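Local structure of envelope polyprotein (Puumala orthohantavirus, 5FXU) at residues A[26-31]-A[120-125]; A[55-60]-A[86-91]; A[59-64]-A[80-85]; A[111-116]-A[308-313]; A[277-282]-A[297-302]. The protein forms the ectodomain of the Gn envelope glycoprotein, part of the antigenic hantaviral surface, and probably acts with its partner Gc in cell entry. All coordinates share one frame; numbering follows the deposited sequence.

Contact 4 is buried near the centre of the chain. Contact 3 is a surface contact, and contacts 1, 2 and 5 are partly buried. Contacts 2 and 3 are two ends of the same strand pair, 54-64 with 79-89, and share Lys-59 and Trp-60. Contacts 1 and 4 are joined by the Cys-116 to Cys-121 disulfide. Backbone hydrogen bonds dominate contacts 3 and 5. Contact 2 adds apolar packing round a phenylalanine. In contact 1 prolines, lacking N-H, leave few backbone bonds. Contact 4 has one backbone-to-backbone bond and otherwise relies on hydroxyls, a carboxylate and water. Trp-60 and Trp-62 of contact 3 pack on the hairpin of contact 5, whose Ser-302 touches a glycan, as does Pro-28 of contact 1.

Contact 1 (A[26-31]-A[120-125]); sequences LPPVPL and ACQPTV
Gln-122 lies alongside the ring of Pro-28, the two side chains pointing the same way. CG of Gln-122 is 4.0 Å from CG of Pro-28. The chain of Gln-122 is extended beyond CG, and its amide NE2 gives a hydrogen bond to Leu-26 O (3.1 Å, N-H...O 167°). This oxygen lies close to the amide plane of Gln-122. The donor is tilted 27° from the carbonyl plane of Leu-26. The backbones pair antiparallel, but prolines limit the bonding because they carry no N-H. Val-29 and Cys-121 form the one complete hydrogen-bonded pair: Val-29 N meets Cys-121 O at 2.9 Å, and Cys-121 N meets Val-29 O at 2.8 Å. A further bond runs from Leu-26 N to Pro-123 O (2.9 Å). Between these bonds Pro-28 CA sits 3.4 Å from Cys-121 O, a CA-H...O contact. Beyond the backbone, Leu-26 CD1 packs on Val-125 CG2 at 4.0 Å. Pro-28 also touches sugar residues of an attached glycan. Leu-26 and Val-125 both rest on Leu-144 of strand 139-144 and Ile-149 of strand 147-155. On its other edge strand 120-130 pairs with strand 107-116, where Cys-121 is tied by disulfide to Cys-116.

Contact 2 (A[55-60]-A[86-91]); sequences QPFTKW and INLRGL
Ile-86 and Phe-57 exchange two backbone hydrogen bonds in an antiparallel beta hairpin with a long connection, built from strands 54-64 and 79-89. Ile-86 O accepts from Phe-57 N at 2.8 Å. In Ile-86, chi1 of 59° puts CG1 between the backbone N and the carbonyl carbon, 3.6 Å from Phe-57 O. Chi2 of 169° extends CD1 toward Lys-59 CB, 4.0 Å away. Asn-87 faces Pro-56 as a non-hydrogen-bonded pair on the other face, and its CA approaches Gln-55 O at 3.4 Å in a CA-H...O contact. Leu-88 again forms a hydrogen-bonded pair, now with Gln-55. Its CD1 sits over one face of the Phe-57 ring, offset toward the rim, 3.9 Å from the centroid: a CH-pi contact. The two side chains cross at about a right angle. Trp-323 of strand 321-323 packs on Phe-57, Ile-86 and Leu-88. CB of Arg-89 points away from 55-60, and its NH1 is hydrogen-bonded to Ser-52 O. Gly-90 has a positive phi (82°) and turns the chain back toward Gln-55. Leu-91 follows, with CD2 at 3.6 Å from Phe-57 CZ. The side chain of Gln-55 bends at chi2, and its OE1 accepts a hydrogen bond from Leu-91 N at 2.8 Å.

Contact 3 (A[59-64]-A[80-85]); sequences KWTWEM and QTKSSE
Trp-60 and Thr-81 meet beside the backbone of segment 80-85. CB of Trp-60 leaves on the face that also carries Ser-83 and Thr-81. CG stands anti to the backbone N (chi1 179°). From there CD1 comes 3.4 Å from Lys-82 O, which lies in the plane of the indole, off its edge. NE1 is next, 3.5 Å from Thr-81 CB. At the far tip CH2 leaves this strand pair and touches Gln-297 and Gly-298. The two segments are the half of the antiparallel hairpin 54-64/79-89 nearest its connection. Six backbone hydrogen bonds join them in an unbroken register from Lys-59/Ser-84 to Glu-63/Gln-80, including Thr-61 N to Lys-82 O at 3.0 Å. On the opposite face from Trp-60, Thr-61 OG1 touches Lys-82 CG at 3.6 Å. Glu-63 OE2 and Lys-82 NZ are 4.1 Å apart, too far for a salt bridge. The hydroxyls of Thr-81 and Ser-83 are hydrogen-bonded to the carbonyl oxygens of Thr-284 and Lys-286 respectively.

Contact 4 (A[111-116]-A[308-313]); sequences CFDLSC and TSTGVL
The buried C-terminal part of strand 107-116 receives the loop that leads into strand 310-313, without any beta bridge. Leu-114 and Cys-116 bind Ser-309 of the loop. Asp-113 binds Thr-310, where the strand begins, and reaches Thr-308 through a water. Ser-309 N donates to Leu-114 O at 2.8 Å. Ser-309 OG has swung anti to its own carbonyl carbon (chi1 -47°) and accepts from Cys-116 N, also at 2.8 Å. One serine thus takes up a backbone carbonyl and the N-H two residues on. The side chain of Asp-113 slides past that of Thr-310 in the opposite direction. Thr-310 OG1 donates to Asp-113 OD1 at 2.5 Å, a very short bond. The same OD1 accepts from Leu-114 N (2.7 Å), which comes on the anti side, 31° out of the carboxylate plane. OD2 accepts from the water at 2.6 Å and is hydrogen-bonded to Thr-344 OG1 of strand 340-354. This water also donates to Thr-310 O and accepts from Thr-308 OG1. Each carboxylate oxygen thus has two hydrogen-bond partners, which fixes the rotation of the group. Through this buried aspartate, strand 107-116 is joined to the start of strand 310-313 in the Gn head.

Contact 5 (A[277-282]-A[297-302]); sequences MRIIGK and QGVAFS
A classic beta bulge interrupts the hairpin of strands 278-285 and 296-302, where Ala-300 is opposed by two residues, Ile-280 and Gly-281. Ile-280 N donates to Ala-300 O at 2.9 Å. Gly-281 N reaches the same oxygen only weakly, at 3.5 Å. The return bond, from Ala-300 N to Gly-281 O, is 2.8 Å long. The extra residue shifts the register by one between Ile-279 and Gly-281. Gly-281 has phi 164°, where a CB would collide with the carbonyl oxygen of Ile-280. Before the bulge, Arg-278 and Ser-302 form a regular hydrogen-bonded pair. Ile-279 CG2 packs on Val-299 CG1 at 3.6 Å, the two side chains crossing obliquely. At the open end of the hairpin Met-277 forms a Met-aromatic contact with Phe-301. Its CG is anti to the backbone N (chi1 -175°) and 3.5 Å from Phe-301 CD2. SD stands over one ring face, 4.1 Å from the centroid and offset toward the rim. Ile-328 of strand 327-329, the next strand of this three-stranded sheet, touches both side chains. Ser-302 also touches a sugar of an attached glycan. Backbone bonds thus hold the hairpin through the bulge, with one carbonyl shared by two N-H groups. At the open end the Arg-278/Ser-302 bonds are joined by the Met-aromatic contact, which is probably largely dispersive.

Contact 1 (A[26-31]-A[120-125])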
# COMPACT_ATOMS: atom_id res chain seq x y z
N LEU A 26 -1.15 -2.39 -14.00
CA LEU A 26 -0.93 -3.05 -15.29
C LEU A 26 -2.04 -4.04 -15.63
O LEU A 26 -2.88 -4.36 -14.79
CB LEU A 26 0.41 -3.77 -15.26
CG LEU A 26 1.60 -2.85 -14.92
CD1 LEU A 26 2.90 -3.64 -14.88
CD2 LEU A 26 1.71 -1.69 -15.91
N PRO A 27 -2.05 -4.54 -16.88
CA PRO A 27 -3.03 -5.56 -17.26
C PRO A 27 -2.84 -6.92 -16.55
O PRO A 27 -1.76 -7.19 -15.99
CB PRO A 27 -2.81 -5.73 -18.77
CG PRO A 27 -2.18 -4.46 -19.21
CD PRO A 27 -1.36 -3.99 -18.05
N PRO A 28 -3.88 -7.77 -16.59
CA PRO A 28 -3.84 -9.07 -15.91
C PRO A 28 -2.80 -10.02 -16.48
O PRO A 28 -2.64 -10.07 -17.67
CB PRO A 28 -5.25 -9.65 -16.14
CG PRO A 28 -6.09 -8.53 -16.62
CD PRO A 28 -5.18 -7.53 -17.26
N VAL A 29 -2.11 -10.74 -15.60
CA VAL A 29 -1.18 -11.80 -15.95
C VAL A 29 -1.75 -13.06 -15.28
O VAL A 29 -2.35 -12.95 -14.20
CB VAL A 29 0.30 -11.60 -15.47
CG1 VAL A 29 0.87 -10.24 -15.82
CG2 VAL A 29 0.46 -11.83 -13.97
N PRO A 30 -1.53 -14.26 -15.86
CA PRO A 30 -1.94 -15.52 -15.18
C PRO A 30 -1.21 -15.73 -13.85
O PRO A 30 -0.11 -15.25 -13.69
CB PRO A 30 -1.54 -16.61 -16.19
CG PRO A 30 -1.40 -15.92 -17.50
CD PRO A 30 -0.91 -14.52 -17.16
N LEU A 31 -1.81 -16.46 -12.91
CA LEU A 31 -1.20 -16.65 -11.57
C LEU A 31 0.15 -17.32 -11.60
O LEU A 31 1.04 -16.96 -10.84
CB LEU A 31 -2.08 -17.51 -10.64
CG LEU A 31 -3.28 -16.98 -9.87
CD1 LEU A 31 -3.57 -17.93 -8.72
CD2 LEU A 31 -3.10 -15.60 -9.33
N ALA A 120 -6.04 -14.79 -12.37
CA ALA A 120 -5.19 -13.72 -12.85
C ALA A 120 -4.89 -12.64 -11.82
O ALA A 120 -5.69 -12.41 -10.92
CB ALA A 120 -5.84 -13.11 -14.08
N CYS A 121 -3.75 -11.96 -12.00
CA CYS A 121 -3.33 -10.83 -11.16
C CYS A 121 -2.98 -9.58 -11.96
O CYS A 121 -2.29 -9.65 -12.96
CB CYS A 121 -2.07 -11.21 -10.35
SG CYS A 121 -2.42 -12.45 -9.09
N GLN A 122 -3.42 -8.43 -11.47
CA GLN A 122 -2.98 -7.13 -11.97
C GLN A 122 -1.95 -6.57 -11.00
O GLN A 122 -2.30 -6.17 -9.89
CB GLN A 122 -4.18 -6.21 -12.12
CG GLN A 122 -5.15 -6.69 -13.19
CD GLN A 122 -6.24 -5.68 -13.50
OE1 GLN A 122 -7.41 -5.95 -13.29
NE2 GLN A 122 -5.86 -4.53 -14.04
N PRO A 123 -0.67 -6.53 -11.39
CA PRO A 123 0.29 -5.83 -10.56
C PRO A 123 0.09 -4.30 -10.62
O PRO A 123 -0.27 -3.77 -11.66
CB PRO A 123 1.66 -6.17 -11.18
CG PRO A 123 1.40 -7.23 -12.20
CD PRO A 123 -0.03 -7.04 -12.62
N THR A 124 0.27 -3.63 -9.48
CA THR A 124 0.26 -2.20 -9.42
C THR A 124 1.70 -1.87 -9.04
O THR A 124 2.19 -2.29 -8.00
CB THR A 124 -0.73 -1.64 -8.36
OG1 THR A 124 -2.09 -1.83 -8.79
CG2 THR A 124 -0.54 -0.15 -8.18
N VAL A 125 2.37 -1.13 -9.91
CA VAL A 125 3.77 -0.75 -9.69
C VAL A 125 3.82 0.62 -9.02
O VAL A 125 3.19 1.54 -9.49
CB VAL A 125 4.53 -0.72 -11.02
CG1 VAL A 125 5.93 -0.17 -10.82
CG2 VAL A 125 4.60 -2.12 -11.59

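Contact 2 (A[55-60]-A[86-91])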
# COMPACT_ATOMS: atom_id res chain seq x y z
N GLN A 55 10.58 -13.21 -0.16
CA GLN A 55 9.74 -12.81 0.97
C GLN A 55 8.62 -13.85 1.19
O GLN A 55 7.87 -14.16 0.27
CB GLN A 55 9.28 -11.34 0.79
CG GLN A 55 8.45 -11.06 -0.47
CD GLN A 55 8.76 -9.77 -1.28
OE1 GLN A 55 8.27 -9.64 -2.41
NE2 GLN A 55 9.49 -8.81 -0.71
N PRO A 56 8.59 -14.48 2.38
CA PRO A 56 7.65 -15.58 2.60
C PRO A 56 6.19 -15.15 2.83
O PRO A 56 5.91 -14.35 3.72
CB PRO A 56 8.22 -16.28 3.84
CG PRO A 56 8.90 -15.18 4.60
CD PRO A 56 9.47 -14.27 3.54
N PHE A 57 5.30 -15.71 2.03
CA PHE A 57 3.87 -15.47 2.05
C PHE A 57 3.13 -16.79 2.20
O PHE A 57 3.58 -17.84 1.73
CB PHE A 57 3.42 -14.86 0.73
CG PHE A 57 3.48 -13.37 0.69
CD1 PHE A 57 4.69 -12.70 0.47
CD2 PHE A 57 2.33 -12.63 0.85
CE1 PHE A 57 4.73 -11.31 0.43
CE2 PHE A 57 2.37 -11.26 0.81
CZ PHE A 57 3.57 -10.59 0.61
N THR A 58 1.98 -16.74 2.86
CA THR A 58 1.05 -17.82 2.83
C THR A 58 0.11 -17.55 1.68
O THR A 58 -0.55 -16.54 1.67
CB THR A 58 0.28 -17.90 4.13
OG1 THR A 58 1.18 -18.35 5.13
CG2 THR A 58 -0.91 -18.89 4.01
N LYS A 59 0.08 -18.44 0.71
CA LYS A 59 -0.90 -18.35 -0.38
C LYS A 59 -2.20 -19.06 -0.00
O LYS A 59 -2.17 -20.22 0.29
CB LYS A 59 -0.32 -19.00 -1.61
CG LYS A 59 -1.20 -18.90 -2.82
CD LYS A 59 -0.55 -19.66 -3.95
CE LYS A 59 -1.44 -19.66 -5.15
NZ LYS A 59 -0.77 -20.37 -6.26
N TRP A 60 -3.31 -18.35 -0.06
CA TRP A 60 -4.60 -18.82 0.35
C TRP A 60 -5.55 -18.68 -0.83
O TRP A 60 -5.75 -17.58 -1.34
CB TRP A 60 -5.09 -17.97 1.54
CG TRP A 60 -6.44 -18.35 2.06
CD1 TRP A 60 -6.97 -19.62 2.12
CD2 TRP A 60 -7.42 -17.47 2.62
NE1 TRP A 60 -8.24 -19.58 2.64
CE2 TRP A 60 -8.55 -18.28 2.97
CE3 TRP A 60 -7.49 -16.11 2.85
CZ2 TRP A 60 -9.71 -17.74 3.56
CZ3 TRP A 60 -8.63 -15.58 3.42
CH2 TRP A 60 -9.73 -16.39 3.77
N ILE A 86 4.93 -19.93 0.40
CA ILE A 86 5.72 -19.71 -0.81
C ILE A 86 6.51 -18.45 -0.63
O ILE A 86 6.24 -17.68 0.29
CB ILE A 86 4.85 -19.53 -2.04
CG1 ILE A 86 3.91 -18.34 -1.87
CG2 ILE A 86 4.06 -20.80 -2.29
CD1 ILE A 86 3.22 -17.96 -3.14
N ASN A 87 7.48 -18.25 -1.52
CA ASN A 87 8.31 -17.06 -1.52
C ASN A 87 7.95 -16.23 -2.72
O ASN A 87 7.87 -16.75 -3.81
CB ASN A 87 9.79 -17.41 -1.55
CG ASN A 87 10.29 -17.90 -0.20
OD1 ASN A 87 10.43 -17.11 0.74
ND2 ASN A 87 10.54 -19.18 -0.09
N LEU A 88 7.67 -14.96 -2.50
CA LEU A 88 7.44 -14.01 -3.59
C LEU A 88 8.63 -13.06 -3.61
O LEU A 88 9.39 -13.00 -2.65
CB LEU A 88 6.12 -13.26 -3.35
CG LEU A 88 4.84 -14.13 -3.39
CD1 LEU A 88 3.61 -13.32 -3.03
CD2 LEU A 88 4.64 -14.79 -4.74
N ARG A 89 8.81 -12.35 -4.72
CA ARG A 89 9.76 -11.25 -4.75
C ARG A 89 9.18 -10.03 -5.36
O ARG A 89 8.26 -10.12 -6.16
CB ARG A 89 10.96 -11.58 -5.62
CG ARG A 89 11.71 -12.88 -5.41
CD ARG A 89 12.82 -12.96 -6.47
NE ARG A 89 13.91 -13.90 -6.15
CZ ARG A 89 14.95 -13.64 -5.35
NH1 ARG A 89 15.08 -12.47 -4.73
NH2 ARG A 89 15.88 -14.59 -5.15
N GLY A 90 9.80 -8.89 -5.03
CA GLY A 90 9.42 -7.62 -5.65
C GLY A 90 8.20 -6.93 -5.05
O GLY A 90 7.88 -5.83 -5.46
N LEU A 91 7.54 -7.55 -4.07
CA LEU A 91 6.36 -6.92 -3.48
C LEU A 91 6.76 -5.77 -2.57
O LEU A 91 7.90 -5.71 -2.08
CB LEU A 91 5.49 -7.92 -2.73
CG LEU A 91 4.50 -8.65 -3.63
CD1 LEU A 91 5.21 -9.65 -4.53
CD2 LEU A 91 3.42 -9.34 -2.81

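Contact 3 (A[59-64]-A[80-85])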
# COMPACT_ATOMS: atom_id res chain seq x y z
N LYS A 59 0.08 -18.44 0.71
CA LYS A 59 -0.90 -18.35 -0.38
C LYS A 59 -2.20 -19.06 -0.00
O LYS A 59 -2.17 -20.22 0.29
CB LYS A 59 -0.32 -19.00 -1.61
CG LYS A 59 -1.20 -18.90 -2.82
CD LYS A 59 -0.55 -19.66 -3.95
CE LYS A 59 -1.44 -19.66 -5.15
NZ LYS A 59 -0.77 -20.37 -6.26
N TRP A 60 -3.31 -18.35 -0.06
CA TRP A 60 -4.60 -18.82 0.35
C TRP A 60 -5.55 -18.68 -0.83
O TRP A 60 -5.75 -17.58 -1.34
CB TRP A 60 -5.09 -17.97 1.54
CG TRP A 60 -6.44 -18.35 2.06
CD1 TRP A 60 -6.97 -19.62 2.12
CD2 TRP A 60 -7.42 -17.47 2.62
NE1 TRP A 60 -8.24 -19.58 2.64
CE2 TRP A 60 -8.55 -18.28 2.97
CE3 TRP A 60 -7.49 -16.11 2.85
CZ2 TRP A 60 -9.71 -17.74 3.56
CZ3 TRP A 60 -8.63 -15.58 3.42
CH2 TRP A 60 -9.73 -16.39 3.77
N THR A 61 -6.14 -19.80 -1.27
CA THR A 61 -6.92 -19.87 -2.52
C THR A 61 -8.25 -20.61 -2.29
O THR A 61 -8.36 -21.37 -1.35
CB THR A 61 -6.12 -20.63 -3.61
OG1 THR A 61 -5.67 -21.90 -3.11
CG2 THR A 61 -4.92 -19.86 -4.00
N TRP A 62 -9.23 -20.40 -3.14
CA TRP A 62 -10.50 -21.12 -3.03
C TRP A 62 -10.87 -21.81 -4.34
O TRP A 62 -10.48 -21.34 -5.40
CB TRP A 62 -11.61 -20.16 -2.57
CG TRP A 62 -12.19 -19.23 -3.62
CD1 TRP A 62 -11.78 -17.97 -3.91
CD2 TRP A 62 -13.31 -19.49 -4.46
NE1 TRP A 62 -12.54 -17.44 -4.90
CE2 TRP A 62 -13.51 -18.34 -5.25
CE3 TRP A 62 -14.16 -20.58 -4.65
CZ2 TRP A 62 -14.53 -18.24 -6.21
CZ3 TRP A 62 -15.19 -20.49 -5.59
CH2 TRP A 62 -15.37 -19.32 -6.36
N GLU A 63 -11.63 -22.92 -4.23
CA GLU A 63 -12.19 -23.66 -5.36
C GLU A 63 -13.65 -23.99 -5.07
O GLU A 63 -14.00 -24.25 -3.94
CB GLU A 63 -11.44 -24.99 -5.59
CG GLU A 63 -9.95 -24.82 -5.81
CD GLU A 63 -9.21 -26.07 -6.30
OE1 GLU A 63 -9.64 -27.23 -6.00
OE2 GLU A 63 -8.17 -25.90 -6.98
N MET A 64 -14.49 -23.99 -6.09
CA MET A 64 -15.82 -24.52 -5.94
C MET A 64 -15.80 -26.04 -5.62
O MET A 64 -14.99 -26.80 -6.16
CB MET A 64 -16.67 -24.27 -7.18
CG MET A 64 -18.07 -24.84 -7.01
SD MET A 64 -19.23 -24.40 -8.30
CE MET A 64 -20.57 -25.44 -7.78
N GLN A 80 -13.99 -25.09 -1.14
CA GLN A 80 -12.83 -25.70 -0.59
C GLN A 80 -11.76 -24.63 -0.66
O GLN A 80 -11.50 -24.07 -1.73
CB GLN A 80 -12.44 -26.88 -1.44
CG GLN A 80 -11.42 -27.79 -0.80
CD GLN A 80 -10.85 -28.73 -1.81
OE1 GLN A 80 -10.36 -28.29 -2.87
NE2 GLN A 80 -10.93 -30.01 -1.53
N THR A 81 -11.16 -24.31 0.49
CA THR A 81 -9.99 -23.45 0.52
C THR A 81 -8.76 -24.26 0.83
O THR A 81 -8.85 -25.35 1.34
CB THR A 81 -10.11 -22.34 1.55
OG1 THR A 81 -10.04 -22.90 2.85
CG2 THR A 81 -11.41 -21.57 1.38
N LYS A 82 -7.60 -23.75 0.47
CA LYS A 82 -6.36 -24.35 0.91
C LYS A 82 -5.27 -23.29 1.01
O LYS A 82 -5.43 -22.18 0.48
CB LYS A 82 -5.95 -25.47 -0.03
CG LYS A 82 -5.52 -25.02 -1.41
CD LYS A 82 -5.06 -26.20 -2.25
CE LYS A 82 -5.05 -25.85 -3.75
NZ LYS A 82 -4.97 -27.04 -4.66
N SER A 83 -4.17 -23.66 1.66
CA SER A 83 -3.05 -22.76 1.79
C SER A 83 -1.70 -23.44 1.83
O SER A 83 -1.62 -24.60 2.16
CB SER A 83 -3.23 -21.84 3.02
OG SER A 83 -3.64 -22.54 4.17
N SER A 84 -0.66 -22.69 1.47
CA SER A 84 0.73 -23.12 1.55
C SER A 84 1.68 -21.93 1.66
O SER A 84 1.31 -20.80 1.36
CB SER A 84 1.09 -23.96 0.34
OG SER A 84 0.86 -23.26 -0.87
N GLU A 85 2.91 -22.19 2.10
CA GLU A 85 3.93 -21.15 2.23
C GLU A 85 4.79 -21.12 0.99
O GLU A 85 5.28 -22.14 0.54
CB GLU A 85 4.77 -21.35 3.48
CG GLU A 85 4.09 -20.77 4.72
CD GLU A 85 2.80 -21.49 5.07
OE1 GLU A 85 2.88 -22.67 5.46
OE2 GLU A 85 1.70 -20.89 4.97

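Contact 4 (A[111-116]-A[308-313])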
# COMPACT_ATOMS: atom_id res chain seq x y z
N CYS A 111 8.56 -1.17 -6.45
CA CYS A 111 7.98 -2.42 -5.99
C CYS A 111 6.55 -2.51 -6.51
O CYS A 111 6.05 -1.56 -7.12
CB CYS A 111 8.02 -2.47 -4.47
SG CYS A 111 7.07 -1.16 -3.64
N PHE A 112 5.89 -3.66 -6.37
CA PHE A 112 4.49 -3.80 -6.83
C PHE A 112 3.64 -4.47 -5.78
O PHE A 112 4.15 -5.13 -4.90
CB PHE A 112 4.42 -4.50 -8.20
CG PHE A 112 5.06 -5.84 -8.22
CD1 PHE A 112 6.44 -5.98 -8.44
CD2 PHE A 112 4.29 -6.97 -8.00
CE1 PHE A 112 7.02 -7.23 -8.44
CE2 PHE A 112 4.86 -8.22 -8.00
CZ PHE A 112 6.23 -8.36 -8.21
N ASP A 113 2.34 -4.20 -5.84
CA ASP A 113 1.34 -4.96 -5.09
C ASP A 113 0.51 -5.75 -6.12
O ASP A 113 0.61 -5.48 -7.32
CB ASP A 113 0.46 -4.01 -4.23
CG ASP A 113 -0.22 -4.74 -3.02
OD1 ASP A 113 -0.20 -6.00 -3.02
OD2 ASP A 113 -0.77 -4.04 -2.07
N LEU A 114 -0.29 -6.71 -5.66
CA LEU A 114 -1.05 -7.61 -6.55
C LEU A 114 -2.53 -7.54 -6.22
O LEU A 114 -2.90 -7.57 -5.06
CB LEU A 114 -0.60 -9.05 -6.38
CG LEU A 114 0.87 -9.34 -6.61
CD1 LEU A 114 1.23 -10.75 -6.18
CD2 LEU A 114 1.20 -9.12 -8.07
N SER A 115 -3.36 -7.44 -7.26
CA SER A 115 -4.79 -7.43 -7.15
C SER A 115 -5.21 -8.58 -8.04
O SER A 115 -5.03 -8.50 -9.26
CB SER A 115 -5.40 -6.11 -7.64
OG SER A 115 -4.97 -5.03 -6.85
N CYS A 116 -5.78 -9.62 -7.44
CA CYS A 116 -5.94 -10.91 -8.10
C CYS A 116 -7.34 -11.53 -7.90
O CYS A 116 -7.96 -11.39 -6.85
CB CYS A 116 -4.95 -11.89 -7.50
SG CYS A 116 -3.24 -11.37 -7.48
N THR A 308 -6.57 -4.99 -3.75
CA THR A 308 -5.35 -5.73 -3.59
C THR A 308 -5.63 -7.03 -2.84
O THR A 308 -6.58 -7.12 -2.07
CB THR A 308 -4.26 -4.90 -2.83
OG1 THR A 308 -4.72 -4.54 -1.53
CG2 THR A 308 -3.91 -3.64 -3.59
N SER A 309 -4.77 -8.02 -3.04
CA SER A 309 -4.94 -9.36 -2.49
C SER A 309 -3.84 -9.68 -1.49
O SER A 309 -3.63 -10.85 -1.19
CB SER A 309 -4.89 -10.39 -3.62
OG SER A 309 -5.70 -9.99 -4.71
N THR A 310 -3.17 -8.67 -0.94
CA THR A 310 -2.07 -8.89 0.01
C THR A 310 -2.32 -8.19 1.35
O THR A 310 -2.91 -7.11 1.40
CB THR A 310 -0.75 -8.36 -0.55
OG1 THR A 310 -0.93 -6.98 -0.87
CG2 THR A 310 -0.34 -9.11 -1.83
N GLY A 311 -1.91 -8.84 2.43
CA GLY A 311 -1.99 -8.24 3.75
C GLY A 311 -1.23 -9.03 4.79
O GLY A 311 -0.51 -9.97 4.46
N VAL A 312 -1.42 -8.65 6.04
CA VAL A 312 -0.83 -9.31 7.19
C VAL A 312 -1.93 -9.60 8.20
O VAL A 312 -2.84 -8.81 8.36
CB VAL A 312 0.22 -8.38 7.86
CG1 VAL A 312 0.97 -9.06 8.97
CG2 VAL A 312 1.24 -7.93 6.84
N LEU A 313 -1.83 -10.73 8.89
CA LEU A 313 -2.69 -11.00 10.03
C LEU A 313 -2.45 -10.00 11.13
O LEU A 313 -1.30 -9.72 11.46
CB LEU A 313 -2.39 -12.39 10.60
CG LEU A 313 -2.76 -13.61 9.76
CD1 LEU A 313 -2.48 -14.82 10.58
CD2 LEU A 313 -4.20 -13.61 9.29
O HOH W 1 -2.40 -4.67 -0.20
O HOH W 2 -8.07 -10.99 -3.91

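Contact 5 (A[277-282]-A[297-302])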
# COMPACT_ATOMS: atom_id res chain seq x y z
N MET A 277 -17.19 -7.23 -10.37
CA MET A 277 -16.79 -8.20 -9.36
C MET A 277 -18.02 -8.84 -8.75
O MET A 277 -18.96 -8.14 -8.39
CB MET A 277 -15.95 -7.51 -8.28
CG MET A 277 -15.37 -8.44 -7.23
SD MET A 277 -14.41 -7.62 -5.94
CE MET A 277 -15.75 -6.86 -5.02
N ARG A 278 -18.02 -10.17 -8.64
CA ARG A 278 -19.17 -10.95 -8.19
C ARG A 278 -18.85 -11.71 -6.89
O ARG A 278 -17.98 -12.58 -6.87
CB ARG A 278 -19.63 -11.91 -9.31
CG ARG A 278 -20.60 -12.99 -8.86
CD ARG A 278 -21.24 -13.75 -10.02
NE ARG A 278 -21.75 -15.05 -9.53
CZ ARG A 278 -22.46 -15.93 -10.24
NH1 ARG A 278 -22.79 -15.69 -11.51
NH2 ARG A 278 -22.86 -17.07 -9.67
N ILE A 279 -19.59 -11.40 -5.83
CA ILE A 279 -19.38 -12.00 -4.52
C ILE A 279 -20.09 -13.35 -4.43
O ILE A 279 -21.23 -13.48 -4.84
CB ILE A 279 -19.84 -11.03 -3.41
CG1 ILE A 279 -18.76 -9.95 -3.27
CG2 ILE A 279 -20.03 -11.75 -2.09
CD1 ILE A 279 -19.22 -8.71 -2.56
N ILE A 280 -19.37 -14.34 -3.89
CA ILE A 280 -19.80 -15.74 -3.86
C ILE A 280 -20.13 -16.18 -2.45
O ILE A 280 -21.12 -16.84 -2.24
CB ILE A 280 -18.71 -16.70 -4.43
CG1 ILE A 280 -18.15 -16.24 -5.78
CG2 ILE A 280 -19.27 -18.11 -4.60
CD1 ILE A 280 -19.15 -16.19 -6.92
N GLY A 281 -19.27 -15.88 -1.48
CA GLY A 281 -19.58 -16.21 -0.10
C GLY A 281 -18.41 -16.19 0.85
O GLY A 281 -17.28 -15.93 0.43
N LYS A 282 -18.69 -16.48 2.12
CA LYS A 282 -17.67 -16.48 3.18
C LYS A 282 -16.74 -17.69 3.14
O LYS A 282 -17.19 -18.81 2.97
CB LYS A 282 -18.33 -16.36 4.56
CG LYS A 282 -19.03 -15.01 4.71
CD LYS A 282 -20.04 -14.96 5.85
CE LYS A 282 -21.15 -13.95 5.52
NZ LYS A 282 -21.76 -13.38 6.75
N GLN A 297 -10.28 -15.16 7.70
CA GLN A 297 -11.52 -15.25 6.94
C GLN A 297 -11.60 -14.16 5.89
O GLN A 297 -10.79 -13.22 5.87
CB GLN A 297 -12.74 -15.16 7.87
CG GLN A 297 -12.94 -13.78 8.46
CD GLN A 297 -14.00 -13.72 9.55
OE1 GLN A 297 -14.28 -14.70 10.21
NE2 GLN A 297 -14.56 -12.53 9.78
N GLY A 298 -12.59 -14.29 5.03
CA GLY A 298 -12.77 -13.33 3.97
C GLY A 298 -13.96 -13.68 3.13
O GLY A 298 -14.74 -14.55 3.50
N VAL A 299 -14.08 -13.02 1.99
CA VAL A 299 -15.17 -13.23 1.05
C VAL A 299 -14.60 -13.62 -0.30
O VAL A 299 -13.83 -12.87 -0.91
CB VAL A 299 -16.00 -11.96 0.93
CG1 VAL A 299 -17.08 -12.10 -0.13
CG2 VAL A 299 -16.64 -11.66 2.28
N ALA A 300 -14.98 -14.80 -0.74
CA ALA A 300 -14.63 -15.29 -2.05
C ALA A 300 -15.39 -14.52 -3.10
O ALA A 300 -16.58 -14.24 -2.94
CB ALA A 300 -14.96 -16.77 -2.17
N PHE A 301 -14.70 -14.22 -4.21
CA PHE A 301 -15.34 -13.60 -5.33
C PHE A 301 -14.80 -14.15 -6.65
O PHE A 301 -13.76 -14.82 -6.70
CB PHE A 301 -15.14 -12.09 -5.28
CG PHE A 301 -13.75 -11.65 -5.60
CD1 PHE A 301 -12.79 -11.56 -4.60
CD2 PHE A 301 -13.39 -11.33 -6.91
CE1 PHE A 301 -11.50 -11.14 -4.89
CE2 PHE A 301 -12.09 -10.92 -7.20
CZ PHE A 301 -11.15 -10.82 -6.19
N SER A 302 -15.53 -13.84 -7.72
CA SER A 302 -15.06 -14.05 -9.08
C SER A 302 -15.28 -12.79 -9.89
O SER A 302 -16.00 -11.88 -9.49
CB SER A 302 -15.79 -15.23 -9.74
OG SER A 302 -17.17 -14.97 -9.83